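Local coordinates for protein anti-sigma-E factor RseA (PDB 1OR7) that binds the extracytoplasmic-function sigma factor sigma-E through its N-terminal cytosolic domain and holds it inactive until regulated proteolysis releases it, at residues E4-L9 and Q30-S35. Sequence-based numbering, arbitrary orientation.
Sequences EQLSAL and QKTWES
L6 and W33 lie where helices 3-10 and 27-44 of RseA's N-terminal, cytoplasmic anti-sigma domain come together, their CA atoms 7.1 Å apart and the axes of segments 4-9 and 30-35 10.3 Å apart at closest approach, inclined at 46° with N-to-C directions closer to parallel than antiparallel. L6 supplies most of the contact from its helix. With CG anti to the backbone N (chi1 -177°), its side chain reaches toward helix 27-44 and divides between two neighbours. CD1 meets the six-membered ring of W33 at its edge, in the plane of the indole, 3.5 Å from CE3. CD2 instead turns to T32 and rests 3.7 Å from CB, with the methyl CG2 close by. A threonine suits this place because its methyl faces the leucine while OG1 bonds to the backbone oxygen of E28, one turn back. One turn beyond L6, L9 adds a looser touch, CD2 lying 4.1 Å from W33 CZ3; it also packs on L20 and L23 of helix 17-24, and W33 touches L23 as well, so this intervening helix meets both. Cut back to alanine, L6 would probably leave the CE3 edge of W33 and the methyl of T32 without their shared apolar neighbour and open a gap between the helices. Tryptophan fits a double role: its benzo edge enters the apolar core, while NE1 donates a hydrogen bond to the backbone of the bound partner protein. Between the segments the contact is wholly apolar; with L6 at its edge and H37 meeting its ring, the indole is probably held to present NE1 to that partner.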
# COMPACT_ATOMS: atom_id res chain seq x y z
N GLU B 4 -19.17 1.38 -2.78
CA GLU B 4 -18.95 1.91 -4.12
C GLU B 4 -18.29 3.30 -4.05
O GLU B 4 -17.45 3.65 -4.87
CB GLU B 4 -20.26 1.94 -4.93
CG GLU B 4 -20.06 2.38 -6.38
CD GLU B 4 -21.26 2.12 -7.27
OE1 GLU B 4 -21.96 1.10 -7.12
OE2 GLU B 4 -21.51 2.95 -8.15
N GLN B 5 -18.68 4.09 -3.05
CA GLN B 5 -18.11 5.40 -2.82
C GLN B 5 -16.67 5.24 -2.38
O GLN B 5 -15.79 6.00 -2.78
CB GLN B 5 -18.93 6.16 -1.75
CG GLN B 5 -20.34 6.49 -2.19
CD GLN B 5 -21.13 7.26 -1.12
OE1 GLN B 5 -21.31 6.78 0.00
NE2 GLN B 5 -21.58 8.44 -1.46
N LEU B 6 -16.42 4.25 -1.53
CA LEU B 6 -15.05 3.95 -1.13
C LEU B 6 -14.19 3.60 -2.36
O LEU B 6 -13.06 4.06 -2.52
CB LEU B 6 -15.08 2.81 -0.11
CG LEU B 6 -13.83 2.28 0.56
CD1 LEU B 6 -12.77 3.30 0.58
CD2 LEU B 6 -14.15 1.89 1.99
N SER B 7 -14.75 2.78 -3.24
CA SER B 7 -14.09 2.42 -4.48
C SER B 7 -13.76 3.68 -5.28
O SER B 7 -12.66 3.82 -5.80
CB SER B 7 -15.00 1.54 -5.32
OG SER B 7 -14.30 0.95 -6.38
N ALA B 8 -14.71 4.59 -5.43
CA ALA B 8 -14.42 5.82 -6.17
C ALA B 8 -13.33 6.67 -5.50
O ALA B 8 -12.43 7.21 -6.17
CB ALA B 8 -15.71 6.64 -6.41
N LEU B 9 -13.41 6.78 -4.17
CA LEU B 9 -12.43 7.55 -3.42
C LEU B 9 -10.98 7.04 -3.62
O LEU B 9 -10.06 7.81 -3.87
CB LEU B 9 -12.79 7.44 -1.95
CG LEU B 9 -12.01 8.30 -0.97
CD1 LEU B 9 -12.40 9.74 -1.15
CD2 LEU B 9 -12.33 7.81 0.45
N GLN B 30 -12.70 0.82 6.80
CA GLN B 30 -11.25 0.74 6.93
C GLN B 30 -10.75 -0.60 6.39
O GLN B 30 -9.71 -0.67 5.71
CB GLN B 30 -10.81 0.98 8.37
CG GLN B 30 -10.80 2.49 8.75
CD GLN B 30 -10.91 2.72 10.25
OE1 GLN B 30 -10.21 2.08 11.04
NE2 GLN B 30 -11.80 3.62 10.66
N LYS B 31 -11.50 -1.65 6.68
CA LYS B 31 -11.13 -2.99 6.19
C LYS B 31 -11.19 -3.05 4.68
O LYS B 31 -10.34 -3.65 4.03
CB LYS B 31 -12.05 -4.06 6.79
CG LYS B 31 -11.44 -4.73 7.98
N THR B 32 -12.21 -2.42 4.12
CA THR B 32 -12.36 -2.38 2.67
C THR B 32 -11.24 -1.57 2.03
O THR B 32 -10.66 -1.98 1.02
CB THR B 32 -13.74 -1.81 2.34
OG1 THR B 32 -14.74 -2.63 2.97
CG2 THR B 32 -14.01 -1.89 0.89
N TRP B 33 -10.93 -0.42 2.60
CA TRP B 33 -9.81 0.36 2.12
C TRP B 33 -8.56 -0.51 2.08
O TRP B 33 -7.80 -0.48 1.12
CB TRP B 33 -9.57 1.56 3.05
CG TRP B 33 -8.43 2.52 2.74
CD1 TRP B 33 -7.23 2.58 3.37
CD2 TRP B 33 -8.47 3.64 1.86
NE1 TRP B 33 -6.50 3.64 2.90
CE2 TRP B 33 -7.23 4.30 1.97
CE3 TRP B 33 -9.40 4.14 0.97
CZ2 TRP B 33 -6.91 5.41 1.23
CZ3 TRP B 33 -9.08 5.24 0.22
CH2 TRP B 33 -7.84 5.87 0.36
N GLU B 34 -8.31 -1.24 3.16
CA GLU B 34 -7.15 -2.11 3.24
C GLU B 34 -7.22 -3.20 2.19
O GLU B 34 -6.24 -3.41 1.44
CB GLU B 34 -7.07 -2.69 4.66
CG GLU B 34 -6.03 -3.75 4.90
CD GLU B 34 -6.06 -4.26 6.34
OE1 GLU B 34 -6.94 -5.06 6.67
OE2 GLU B 34 -5.21 -3.85 7.15
N SER B 35 -8.36 -3.89 2.10
CA SER B 35 -8.48 -4.98 1.13
C SER B 35 -8.32 -4.53 -0.31
O SER B 35 -7.60 -5.16 -1.07
CB SER B 35 -9.83 -5.69 1.28
OG SER B 35 -9.78 -6.40 2.45